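Local coordinates for Serine/threonine-protein kinase Tel1 (Chaetomium thermophilum, PDB 6SKY), which is a serine/threonine kinase of the ATM subfamily that probably senses DNA damage, activates checkpoint signalling and phosphorylates serine or threonine followed by glutamine, at residues M2120-Y2124 with R2637-Q2641; I2130-R2134 with L2167-F2172; R2173-R2178 with N2212-H2217. All blocks are in the same frame, centred on the assembly; numbering follows the deposited sequence.

Contact 1: M2120-Y2124 with R2637-Q2641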
ATOM      1  N   MET A2120       7.538  20.812  13.047  1.00 28.80           N
ATOM      2  CA  MET A2120       7.254  19.375  13.020  1.00 28.80           C
ATOM      3  C   MET A2120       5.772  19.050  13.168  1.00 28.80           C
ATOM      4  O   MET A2120       5.296  18.072  12.591  1.00 28.80           O
ATOM      5  CB  MET A2120       8.029  18.660  14.114  1.00 28.80           C
ATOM      6  CG  MET A2120       9.512  18.646  13.899  1.00 28.80           C
ATOM      7  SD  MET A2120      10.000  17.676  12.476  1.00 28.80           S
ATOM      8  CE  MET A2120      11.769  17.861  12.582  1.00 28.80           C
ATOM      9  N   SER A2121       5.028  19.846  13.929  1.00 28.79           N
ATOM     10  CA  SER A2121       3.621  19.569  14.190  1.00 28.79           C
ATOM     11  C   SER A2121       2.656  20.488  13.457  1.00 28.79           C
ATOM     12  O   SER A2121       1.445  20.250  13.509  1.00 28.79           O
ATOM     13  CB  SER A2121       3.336  19.658  15.691  1.00 28.79           C
ATOM     14  OG  SER A2121       4.447  20.190  16.387  1.00 28.79           O
ATOM     15  N   GLY A2122       3.140  21.520  12.783  1.00 24.96           N
ATOM     16  CA  GLY A2122       2.272  22.512  12.202  1.00 24.96           C
ATOM     17  C   GLY A2122       1.555  22.030  10.963  1.00 24.96           C
ATOM     18  O   GLY A2122       1.729  20.915  10.481  1.00 24.96           O
ATOM     19  N   ARG A2123       0.714  22.913  10.440  1.00 26.91           N
ATOM     20  CA  ARG A2123      -0.056  22.616   9.246  1.00 26.91           C
ATOM     21  C   ARG A2123       0.873  22.448   8.054  1.00 26.91           C
ATOM     22  O   ARG A2123       1.915  23.093   7.963  1.00 26.91           O
ATOM     23  CB  ARG A2123      -1.054  23.736   8.993  1.00 26.91           C
ATOM     24  CG  ARG A2123      -2.131  23.401   8.017  1.00 26.91           C
ATOM     25  CD  ARG A2123      -3.277  24.363   8.171  1.00 26.91           C
ATOM     26  NE  ARG A2123      -3.578  24.598   9.576  1.00 26.91           N
ATOM     27  CZ  ARG A2123      -4.701  25.151  10.013  1.00 26.91           C
ATOM     28  NH1 ARG A2123      -4.890  25.330  11.311  1.00 26.91           N
ATOM     29  NH2 ARG A2123      -5.640  25.514   9.154  1.00 26.91           N
ATOM     30  N   TYR A2124       0.497  21.571   7.127  1.00 24.53           N
ATOM     31  CA  TYR A2124       1.445  21.211   6.082  1.00 24.53           C
ATOM     32  C   TYR A2124       1.575  22.276   5.006  1.00 24.53           C
ATOM     33  O   TYR A2124       2.667  22.458   4.465  1.00 24.53           O
ATOM     34  CB  TYR A2124       1.066  19.886   5.435  1.00 24.53           C
ATOM     35  CG  TYR A2124       1.941  19.565   4.254  1.00 24.53           C
ATOM     36  CD1 TYR A2124       3.284  19.263   4.423  1.00 24.53           C
ATOM     37  CD2 TYR A2124       1.437  19.590   2.972  1.00 24.53           C
ATOM     38  CE1 TYR A2124       4.085  18.989   3.353  1.00 24.53           C
ATOM     39  CE2 TYR A2124       2.232  19.315   1.896  1.00 24.53           C
ATOM     40  CZ  TYR A2124       3.553  19.013   2.091  1.00 24.53           C
ATOM     41  OH  TYR A2124       4.344  18.737   1.007  1.00 24.53           O
ATOM     42  N   ARG A2637       1.685  11.616  13.498  1.00 28.43           N
ATOM     43  CA  ARG A2637       1.391  12.907  12.891  1.00 28.43           C
ATOM     44  C   ARG A2637      -0.097  13.222  12.938  1.00 28.43           C
ATOM     45  O   ARG A2637      -0.485  14.355  13.234  1.00 28.43           O
ATOM     46  CB  ARG A2637       1.925  12.926  11.459  1.00 28.43           C
ATOM     47  CG  ARG A2637       1.261  13.918  10.540  1.00 28.43           C
ATOM     48  CD  ARG A2637       2.145  15.080  10.204  1.00 28.43           C
ATOM     49  NE  ARG A2637       1.376  16.134   9.554  1.00 28.43           N
ATOM     50  CZ  ARG A2637       1.092  17.309  10.108  1.00 28.43           C
ATOM     51  NH1 ARG A2637       0.380  18.203   9.444  1.00 28.43           N
ATOM     52  NH2 ARG A2637       1.529  17.594  11.323  1.00 28.43           N
ATOM     53  N   GLU A2638      -0.946  12.226  12.696  1.00 28.18           N
ATOM     54  CA  GLU A2638      -2.374  12.489  12.552  1.00 28.18           C
ATOM     55  C   GLU A2638      -3.068  12.717  13.885  1.00 28.18           C
ATOM     56  O   GLU A2638      -3.964  13.556  13.975  1.00 28.18           O
ATOM     57  CB  GLU A2638      -3.046  11.341  11.815  1.00 28.18           C
ATOM     58  CG  GLU A2638      -2.661  11.243  10.370  1.00 28.18           C
ATOM     59  CD  GLU A2638      -3.125  12.427   9.559  1.00 28.18           C
ATOM     60  OE1 GLU A2638      -3.998  13.177  10.034  1.00 28.18           O
ATOM     61  OE2 GLU A2638      -2.616  12.612   8.436  1.00 28.18           O
ATOM     62  N   THR A2639      -2.698  11.970  14.920  1.00 25.43           N
ATOM     63  CA  THR A2639      -3.313  12.179  16.221  1.00 25.43           C
ATOM     64  C   THR A2639      -2.728  13.380  16.935  1.00 25.43           C
ATOM     65  O   THR A2639      -3.424  14.032  17.710  1.00 25.43           O
ATOM     66  CB  THR A2639      -3.151  10.939  17.086  1.00 25.43           C
ATOM     67  OG1 THR A2639      -1.771  10.599  17.155  1.00 25.43           O
ATOM     68  CG2 THR A2639      -3.902   9.799  16.498  1.00 25.43           C
ATOM     69  N   ARG A2640      -1.461  13.686  16.688  1.00 27.84           N
ATOM     70  CA  ARG A2640      -0.846  14.854  17.294  1.00 27.84           C
ATOM     71  C   ARG A2640      -1.311  16.137  16.630  1.00 27.84           C
ATOM     72  O   ARG A2640      -1.438  17.167  17.297  1.00 27.84           O
ATOM     73  CB  ARG A2640       0.664  14.713  17.216  1.00 27.84           C
ATOM     74  CG  ARG A2640       1.466  15.935  17.504  1.00 27.84           C
ATOM     75  CD  ARG A2640       2.918  15.596  17.288  1.00 27.84           C
ATOM     76  NE  ARG A2640       3.783  16.764  17.296  1.00 27.84           N
ATOM     77  CZ  ARG A2640       5.106  16.705  17.204  1.00 27.84           C
ATOM     78  NH1 ARG A2640       5.824  17.817  17.215  1.00 27.84           N
ATOM     79  NH2 ARG A2640       5.710  15.531  17.110  1.00 27.84           N
ATOM     80  N   GLN A2641      -1.582  16.096  15.328  1.00 27.82           N
ATOM     81  CA  GLN A2641      -2.094  17.272  14.642  1.00 27.82           C
ATOM     82  C   GLN A2641      -3.446  17.700  15.189  1.00 27.82           C
ATOM     83  O   GLN A2641      -3.767  18.891  15.182  1.00 27.82           O
ATOM     84  CB  GLN A2641      -2.186  16.977  13.153  1.00 27.82           C
ATOM     85  CG  GLN A2641      -2.766  18.079  12.327  1.00 27.82           C
ATOM     86  CD  GLN A2641      -3.188  17.600  10.967  1.00 27.82           C
ATOM     87  OE1 GLN A2641      -4.041  18.204  10.320  1.00 27.82           O
ATOM     88  NE2 GLN A2641      -2.598  16.500  10.522  1.00 27.82           N
TER
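The carbonyl oxygen Gly2122 O draws two weak hydrogen bonds. One comes from Arg2637 NH1 at 3.2 Å, the other from His2175 NE2. This is where the turn between helices 2102-2119 and 2124-2143 of the FAT alpha-solenoid meets the short helix 2637-2641 of the kinase, so the contact joins FAT to catalytic domain. Arg2637 also uses its second amino group: NH2 makes a weak but straighter bond, 155° at 3.4 Å, to Ser2121 O, which lies at the guanidinium edge, in its plane. The arginine side chain bends at chi2 (108°), which brings its guanidinium to these two consecutive carbonyls. Over one guanidinium face sits Gln2641 NE2, 3.6 Å above the plane. One turn on from Arg2637, Arg2640 stretches out fully from CG to NE, and its NH1 donates to Ser2121 OG at 2.9 Å, the hydroxyl tilted 21° from the guanidinium plane. Phe2174 of helix 2154-2174 touches both arginines, while Arg2123, N-cap of the next solenoid helix, turns away to a salt bridge with Asp1925. Beside the serine, Met2120 CB approaches Arg2640 NH1 to 3.9 Å.

Contact 2: I2130-R2134 with L2167-F2172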
ATOM      1  N   ILE A2130       6.859  27.800   3.505  1.00 18.77           N
ATOM      2  CA  ILE A2130       8.014  28.435   4.126  1.00 18.77           C
ATOM      3  C   ILE A2130       9.297  27.709   3.756  1.00 18.77           C
ATOM      4  O   ILE A2130      10.321  28.338   3.475  1.00 18.77           O
ATOM      5  CB  ILE A2130       7.822  28.503   5.649  1.00 18.77           C
ATOM      6  CG1 ILE A2130       6.667  29.425   5.988  1.00 18.77           C
ATOM      7  CG2 ILE A2130       9.061  29.003   6.319  1.00 18.77           C
ATOM      8  CD1 ILE A2130       6.414  29.521   7.448  1.00 18.77           C
ATOM      9  N   LEU A2131       9.266  26.382   3.726  1.00 18.11           N
ATOM     10  CA  LEU A2131      10.493  25.635   3.491  1.00 18.11           C
ATOM     11  C   LEU A2131      10.950  25.738   2.042  1.00 18.11           C
ATOM     12  O   LEU A2131      12.156  25.819   1.772  1.00 18.11           O
ATOM     13  CB  LEU A2131      10.295  24.185   3.899  1.00 18.11           C
ATOM     14  CG  LEU A2131      10.279  23.927   5.397  1.00 18.11           C
ATOM     15  CD1 LEU A2131      10.117  22.465   5.648  1.00 18.11           C
ATOM     16  CD2 LEU A2131      11.537  24.420   6.028  1.00 18.11           C
ATOM     17  N   SER A2132      10.014  25.751   1.093  1.00 18.81           N
ATOM     18  CA  SER A2132      10.407  25.930  -0.299  1.00 18.81           C
ATOM     19  C   SER A2132      10.998  27.310  -0.533  1.00 18.81           C
ATOM     20  O   SER A2132      12.022  27.451  -1.222  1.00 18.81           O
ATOM     21  CB  SER A2132       9.217  25.709  -1.215  1.00 18.81           C
ATOM     22  OG  SER A2132       8.370  26.825  -1.182  1.00 18.81           O
ATOM     23  N   CYS A2133      10.380  28.346   0.036  1.00 20.48           N
ATOM     24  CA  CYS A2133      10.953  29.677  -0.112  1.00 20.48           C
ATOM     25  C   CYS A2133      12.323  29.771   0.546  1.00 20.48           C
ATOM     26  O   CYS A2133      13.205  30.468   0.044  1.00 20.48           O
ATOM     27  CB  CYS A2133      10.008  30.724   0.454  1.00 20.48           C
ATOM     28  SG  CYS A2133       8.631  31.107  -0.614  1.00 20.48           S
ATOM     29  N   ARG A2134      12.526  29.078   1.665  1.00 19.67           N
ATOM     30  CA  ARG A2134      13.831  29.101   2.317  1.00 19.67           C
ATOM     31  C   ARG A2134      14.894  28.443   1.454  1.00 19.67           C
ATOM     32  O   ARG A2134      16.044  28.893   1.415  1.00 19.67           O
ATOM     33  CB  ARG A2134      13.744  28.409   3.669  1.00 19.67           C
ATOM     34  CG  ARG A2134      15.027  28.407   4.438  1.00 19.67           C
ATOM     35  CD  ARG A2134      14.989  27.395   5.540  1.00 19.67           C
ATOM     36  NE  ARG A2134      14.058  27.769   6.593  1.00 19.67           N
ATOM     37  CZ  ARG A2134      13.798  27.016   7.652  1.00 19.67           C
ATOM     38  NH1 ARG A2134      12.943  27.430   8.566  1.00 19.67           N
ATOM     39  NH2 ARG A2134      14.393  25.846   7.793  1.00 19.67           N
ATOM     40  N   LEU A2167      18.175  20.066   7.095  1.00 24.04           N
ATOM     41  CA  LEU A2167      17.141  20.381   8.076  1.00 24.04           C
ATOM     42  C   LEU A2167      15.743  20.237   7.478  1.00 24.04           C
ATOM     43  O   LEU A2167      14.847  19.616   8.074  1.00 24.04           O
ATOM     44  CB  LEU A2167      17.388  21.792   8.584  1.00 24.04           C
ATOM     45  CG  LEU A2167      16.617  22.461   9.701  1.00 24.04           C
ATOM     46  CD1 LEU A2167      16.735  21.674  10.968  1.00 24.04           C
ATOM     47  CD2 LEU A2167      17.225  23.819   9.874  1.00 24.04           C
ATOM     48  N   SER A2168      15.537  20.804   6.290  1.00 23.25           N
ATOM     49  CA  SER A2168      14.243  20.659   5.636  1.00 23.25           C
ATOM     50  C   SER A2168      13.923  19.207   5.343  1.00 23.25           C
ATOM     51  O   SER A2168      12.754  18.825   5.331  1.00 23.25           O
ATOM     52  CB  SER A2168      14.203  21.462   4.344  1.00 23.25           C
ATOM     53  OG  SER A2168      14.360  22.840   4.595  1.00 23.25           O
ATOM     54  N   SER A2169      14.938  18.383   5.094  1.00 24.55           N
ATOM     55  CA  SER A2169      14.674  16.979   4.800  1.00 24.55           C
ATOM     56  C   SER A2169      14.192  16.233   6.035  1.00 24.55           C
ATOM     57  O   SER A2169      13.295  15.390   5.941  1.00 24.55           O
ATOM     58  CB  SER A2169      15.916  16.319   4.225  1.00 24.55           C
ATOM     59  OG  SER A2169      16.873  16.125   5.238  1.00 24.55           O
ATOM     60  N   ASP A2170      14.756  16.538   7.204  1.00 24.46           N
ATOM     61  CA  ASP A2170      14.187  16.004   8.446  1.00 24.46           C
ATOM     62  C   ASP A2170      12.717  16.387   8.593  1.00 24.46           C
ATOM     63  O   ASP A2170      11.854  15.534   8.866  1.00 24.46           O
ATOM     64  CB  ASP A2170      14.966  16.507   9.653  1.00 24.46           C
ATOM     65  CG  ASP A2170      16.438  16.253   9.543  1.00 24.46           C
ATOM     66  OD1 ASP A2170      16.856  15.584   8.583  1.00 24.46           O
ATOM     67  OD2 ASP A2170      17.189  16.733  10.413  1.00 24.46           O
ATOM     68  N   ILE A2171      12.417  17.678   8.428  1.00 22.25           N
ATOM     69  CA  ILE A2171      11.039  18.136   8.617  1.00 22.25           C
ATOM     70  C   ILE A2171      10.101  17.436   7.644  1.00 22.25           C
ATOM     71  O   ILE A2171       9.038  16.948   8.030  1.00 22.25           O
ATOM     72  CB  ILE A2171      10.944  19.662   8.477  1.00 22.25           C
ATOM     73  CG1 ILE A2171      11.799  20.342   9.528  1.00 22.25           C
ATOM     74  CG2 ILE A2171       9.532  20.099   8.652  1.00 22.25           C
ATOM     75  CD1 ILE A2171      12.031  21.776   9.256  1.00 22.25           C
ATOM     76  N   PHE A2172      10.470  17.387   6.367  1.00 22.01           N
ATOM     77  CA  PHE A2172       9.620  16.745   5.372  1.00 22.01           C
ATOM     78  C   PHE A2172       9.481  15.259   5.624  1.00 22.01           C
ATOM     79  O   PHE A2172       8.481  14.659   5.229  1.00 22.01           O
ATOM     80  CB  PHE A2172      10.174  16.969   3.972  1.00 22.01           C
ATOM     81  CG  PHE A2172       9.876  18.315   3.415  1.00 22.01           C
ATOM     82  CD1 PHE A2172       8.614  18.840   3.497  1.00 22.01           C
ATOM     83  CD2 PHE A2172      10.864  19.062   2.821  1.00 22.01           C
ATOM     84  CE1 PHE A2172       8.343  20.076   2.995  1.00 22.01           C
ATOM     85  CE2 PHE A2172      10.598  20.295   2.320  1.00 22.01           C
ATOM     86  CZ  PHE A2172       9.336  20.807   2.406  1.00 22.01           C
TER
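Leu2131 points from helix 2124-2143 at helix 2154-2174, its neighbour in the FAT alpha-solenoid, and touches Ser2168, Ile2171 and Phe2172. The two helices run antiparallel here, their short segments 161° apart in direction and 11.0 Å between axes. With CG anti to its carbonyl carbon, Leu2131 carries its branch toward the facing helix, and chi2 (-178°) sends the two methyls to different partners. CD1 settles over one face of the Phe2172 ring, 4.0 Å from the centroid and 22° off the normal, a CH-pi contact, and also meets Ile2171 CG2 at 3.9 Å. CD2, the other branch, lies 3.5 Å from Ser2168 OG, a hydroxyl that bonds to Gly2164 O within its own helix. Further along comes Arg2134, which bends at chi3 so that its guanidinium has Leu2131 CD2 over one face, 3.6 Å above the plane. On the facing helix, Leu2167 CD2 comes within 4.1 Å of Arg2134 NH2. The seam between these helices is therefore set by the fit of methyls against a ring and a branched side chain; the buried arginine touches the other helix chiefly through NH2 against a methyl, its charge probably being eased by a cation-pi contact with Phe2112 and a long, weak ion pair with Glu2092.

Contact 3: R2173-R2178 with N2212-H2217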
ATOM      1  N   ARG A2173      10.480  14.636   6.240  1.00 24.04           N
ATOM      2  CA  ARG A2173      10.352  13.225   6.555  1.00 24.04           C
ATOM      3  C   ARG A2173       9.290  12.992   7.613  1.00 24.04           C
ATOM      4  O   ARG A2173       8.502  12.050   7.499  1.00 24.04           O
ATOM      5  CB  ARG A2173      11.689  12.658   7.005  1.00 24.04           C
ATOM      6  CG  ARG A2173      11.669  11.168   7.207  1.00 24.04           C
ATOM      7  CD  ARG A2173      13.051  10.569   7.097  1.00 24.04           C
ATOM      8  NE  ARG A2173      13.692  10.873   5.826  1.00 24.04           N
ATOM      9  CZ  ARG A2173      14.773  11.627   5.712  1.00 24.04           C
ATOM     10  NH1 ARG A2173      15.304  11.860   4.522  1.00 24.04           N
ATOM     11  NH2 ARG A2173      15.332  12.141   6.797  1.00 24.04           N
ATOM     12  N   PHE A2174       9.234  13.833   8.650  1.00 25.56           N
ATOM     13  CA  PHE A2174       8.202  13.596   9.660  1.00 25.56           C
ATOM     14  C   PHE A2174       6.793  13.738   9.090  1.00 25.56           C
ATOM     15  O   PHE A2174       5.869  13.059   9.542  1.00 25.56           O
ATOM     16  CB  PHE A2174       8.359  14.517  10.862  1.00 25.56           C
ATOM     17  CG  PHE A2174       7.298  14.301  11.909  1.00 25.56           C
ATOM     18  CD1 PHE A2174       7.401  13.264  12.812  1.00 25.56           C
ATOM     19  CD2 PHE A2174       6.182  15.109  11.967  1.00 25.56           C
ATOM     20  CE1 PHE A2174       6.420  13.050  13.760  1.00 25.56           C
ATOM     21  CE2 PHE A2174       5.202  14.896  12.914  1.00 25.56           C
ATOM     22  CZ  PHE A2174       5.323  13.868  13.810  1.00 25.56           C
ATOM     23  N   HIS A2175       6.595  14.618   8.121  1.00 22.26           N
ATOM     24  CA  HIS A2175       5.274  14.793   7.534  1.00 22.26           C
ATOM     25  C   HIS A2175       4.907  13.703   6.545  1.00 22.26           C
ATOM     26  O   HIS A2175       3.825  13.771   5.959  1.00 22.26           O
ATOM     27  CB  HIS A2175       5.177  16.140   6.823  1.00 22.26           C
ATOM     28  CG  HIS A2175       4.881  17.288   7.728  1.00 22.26           C
ATOM     29  ND1 HIS A2175       5.763  17.727   8.685  1.00 22.26           N
ATOM     30  CD2 HIS A2175       3.802  18.096   7.814  1.00 22.26           C
ATOM     31  CE1 HIS A2175       5.240  18.752   9.326  1.00 22.26           C
ATOM     32  NE2 HIS A2175       4.050  18.998   8.815  1.00 22.26           N
ATOM     33  N   ARG A2176       5.782  12.723   6.328  1.00 28.05           N
ATOM     34  CA  ARG A2176       5.568  11.665   5.343  1.00 28.05           C
ATOM     35  C   ARG A2176       5.302  12.240   3.958  1.00 28.05           C
ATOM     36  O   ARG A2176       4.408  11.789   3.244  1.00 28.05           O
ATOM     37  CB  ARG A2176       4.433  10.732   5.761  1.00 28.05           C
ATOM     38  CG  ARG A2176       4.578  10.150   7.146  1.00 28.05           C
ATOM     39  CD  ARG A2176       5.774   9.242   7.233  1.00 28.05           C
ATOM     40  NE  ARG A2176       5.847   8.538   8.509  1.00 28.05           N
ATOM     41  CZ  ARG A2176       5.157   7.439   8.795  1.00 28.05           C
ATOM     42  NH1 ARG A2176       5.292   6.860   9.980  1.00 28.05           N
ATOM     43  NH2 ARG A2176       4.327   6.921   7.900  1.00 28.05           N
ATOM     44  N   ALA A2177       6.079  13.242   3.574  1.00 24.46           N
ATOM     45  CA  ALA A2177       5.977  13.855   2.254  1.00 24.46           C
ATOM     46  C   ALA A2177       7.070  13.248   1.387  1.00 24.46           C
ATOM     47  O   ALA A2177       8.225  13.669   1.445  1.00 24.46           O
ATOM     48  CB  ALA A2177       6.104  15.369   2.348  1.00 24.46           C
ATOM     49  N   ARG A2178       6.705  12.248   0.587  1.00 27.36           N
ATOM     50  CA  ARG A2178       7.708  11.470  -0.130  1.00 27.36           C
ATOM     51  C   ARG A2178       8.329  12.277  -1.255  1.00 27.36           C
ATOM     52  O   ARG A2178       9.552  12.269  -1.439  1.00 27.36           O
ATOM     53  CB  ARG A2178       7.088  10.195  -0.693  1.00 27.36           C
ATOM     54  CG  ARG A2178       6.426   9.301   0.310  1.00 27.36           C
ATOM     55  CD  ARG A2178       7.319   9.043   1.483  1.00 27.36           C
ATOM     56  NE  ARG A2178       6.694   8.126   2.427  1.00 27.36           N
ATOM     57  CZ  ARG A2178       7.026   8.036   3.708  1.00 27.36           C
ATOM     58  NH1 ARG A2178       6.408   7.169   4.492  1.00 27.36           N
ATOM     59  NH2 ARG A2178       7.969   8.821   4.207  1.00 27.36           N
ATOM     60  N   ASN A2212      18.289   7.641   2.900  1.00 22.77           N
ATOM     61  CA  ASN A2212      17.050   7.830   3.648  1.00 22.77           C
ATOM     62  C   ASN A2212      15.855   7.956   2.721  1.00 22.77           C
ATOM     63  O   ASN A2212      14.785   7.406   2.994  1.00 22.77           O
ATOM     64  CB  ASN A2212      17.154   9.060   4.533  1.00 22.77           C
ATOM     65  CG  ASN A2212      17.882   8.790   5.804  1.00 22.77           C
ATOM     66  OD1 ASN A2212      17.812   7.698   6.340  1.00 22.77           O
ATOM     67  ND2 ASN A2212      18.583   9.788   6.306  1.00 22.77           N
ATOM     68  N   ALA A2213      16.013   8.683   1.618  1.00 22.70           N
ATOM     69  CA  ALA A2213      14.932   8.784   0.646  1.00 22.70           C
ATOM     70  C   ALA A2213      14.574   7.417   0.077  1.00 22.70           C
ATOM     71  O   ALA A2213      13.395   7.050  -0.004  1.00 22.70           O
ATOM     72  CB  ALA A2213      15.322   9.748  -0.464  1.00 22.70           C
ATOM     73  N   LEU A2214      15.587   6.639  -0.316  1.00 22.16           N
ATOM     74  CA  LEU A2214      15.338   5.286  -0.810  1.00 22.16           C
ATOM     75  C   LEU A2214      14.591   4.449   0.215  1.00 22.16           C
ATOM     76  O   LEU A2214      13.595   3.802  -0.107  1.00 22.16           O
ATOM     77  CB  LEU A2214      16.649   4.607  -1.185  1.00 22.16           C
ATOM     78  CG  LEU A2214      17.272   5.034  -2.502  1.00 22.16           C
ATOM     79  CD1 LEU A2214      18.556   4.294  -2.739  1.00 22.16           C
ATOM     80  CD2 LEU A2214      16.307   4.792  -3.614  1.00 22.16           C
ATOM     81  N   TRP A2215      15.060   4.443   1.459  1.00 24.25           N
ATOM     82  CA  TRP A2215      14.413   3.638   2.485  1.00 24.25           C
ATOM     83  C   TRP A2215      12.974   4.058   2.696  1.00 24.25           C
ATOM     84  O   TRP A2215      12.113   3.218   2.967  1.00 24.25           O
ATOM     85  CB  TRP A2215      15.173   3.735   3.800  1.00 24.25           C
ATOM     86  CG  TRP A2215      14.538   2.975   4.911  1.00 24.25           C
ATOM     87  CD1 TRP A2215      13.682   3.458   5.839  1.00 24.25           C
ATOM     88  CD2 TRP A2215      14.717   1.590   5.214  1.00 24.25           C
ATOM     89  NE1 TRP A2215      13.311   2.469   6.704  1.00 24.25           N
ATOM     90  CE2 TRP A2215      13.933   1.308   6.337  1.00 24.25           C
ATOM     91  CE3 TRP A2215      15.463   0.561   4.642  1.00 24.25           C
ATOM     92  CZ2 TRP A2215      13.875   0.048   6.899  1.00 24.25           C
ATOM     93  CZ3 TRP A2215      15.401  -0.683   5.201  1.00 24.25           C
ATOM     94  CH2 TRP A2215      14.615  -0.931   6.315  1.00 24.25           C
ATOM     95  N   ASP A2216      12.686   5.347   2.591  1.00 28.66           N
ATOM     96  CA  ASP A2216      11.318   5.788   2.807  1.00 28.66           C
ATOM     97  C   ASP A2216      10.425   5.586   1.595  1.00 28.66           C
ATOM     98  O   ASP A2216       9.209   5.717   1.721  1.00 28.66           O
ATOM     99  CB  ASP A2216      11.302   7.248   3.245  1.00 28.66           C
ATOM    100  CG  ASP A2216      11.713   7.411   4.695  1.00 28.66           C
ATOM    101  OD1 ASP A2216      12.912   7.617   4.964  1.00 28.66           O
ATOM    102  OD2 ASP A2216      10.839   7.301   5.578  1.00 28.66           O
ATOM    103  N   HIS A2217      10.982   5.263   0.437  1.00 29.37           N
ATOM    104  CA  HIS A2217      10.149   4.854  -0.684  1.00 29.37           C
ATOM    105  C   HIS A2217       9.959   3.350  -0.789  1.00 29.37           C
ATOM    106  O   HIS A2217       9.254   2.899  -1.692  1.00 29.37           O
ATOM    107  CB  HIS A2217      10.720   5.377  -1.991  1.00 29.37           C
ATOM    108  CG  HIS A2217      10.237   6.744  -2.337  1.00 29.37           C
ATOM    109  ND1 HIS A2217      10.835   7.886  -1.861  1.00 29.37           N
ATOM    110  CD2 HIS A2217       9.189   7.151  -3.086  1.00 29.37           C
ATOM    111  CE1 HIS A2217      10.189   8.940  -2.317  1.00 29.37           C
ATOM    112  NE2 HIS A2217       9.185   8.521  -3.063  1.00 29.37           N
TER
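Helix 2154-2174 ends in a Schellman motif, Arg2176 taking a positive phi of 55°, and the chain restarts as a helix after the N-cap Ala2177, bringing Arg2178 to His2217 near the C-terminal end of helix 2203-2217, 7.1 Å between CA atoms. Asp2216 stands between two arginines and pairs with both. On one side Arg2173 NE forms a salt bridge with OD1 of Asp2216 at 3.5 Å, the guanidinium and carboxylate planes being 26° apart. The Arg2173 side chain bends at chi3, and Asn2212 CB then lies over one guanidinium face, 3.3 Å above the plane. Arg2173 NH1 carries a further salt bridge to Glu2209. The other carboxylate oxygen, Asp2216 OD2, sits 3.5 Å from Arg2178 NH2 but well out of the guanidinium plane, so charge alone acts there. That guanidinium is sandwiched: Arg2176 CA lies over one face and the backbone Asp2216 O, 3.6 Å above the plane, over the opposite one, both toward the rim. In the FAT alpha-solenoid this three-residue salt-bridge network ties the elbow between helices 2154-2174 and 2178-2189 to the C-terminal end of helix 2203-2217. His2217 closes the far end of the contact. Its ND1 donates to Ala2213 O at 3.3 Å (157°), in the plane of the imidazole, though above the carbonyl plane. This bond probably holds the ring's rotation, with CE1 at the ring edge facing Arg2178 O at 3.5 Å, while NE2 lies 3.6 Å from Arg2178 CB. The imidazole also meets the ring of Phe1958 of the second subunit, the planes steeply inclined to each other.

Going from the N terminus, the chain first reaches the 2120-2124 turn, which opens contact 1 and is not answered until helix 2637-2641, more than five hundred residues later. Contacts 2 and 3 both fall within that long excursion. Contact 2 closes first, fastening helix 2124-2143 to helix 2154-2174; contact 3 follows in series, running from the end of helix 2154-2174 to helix 2203-2217. Phe2172 O and Ala2177 N, probably hydrogen-bonded, join the two. Phe2174 and His2175 also reach back to the 2120-2124 turn, and Met2120 CE packs on Ile2171 CG1. Local solenoid layers are thus linked to the FAT-kinase junction at one end and to the second subunit at the other.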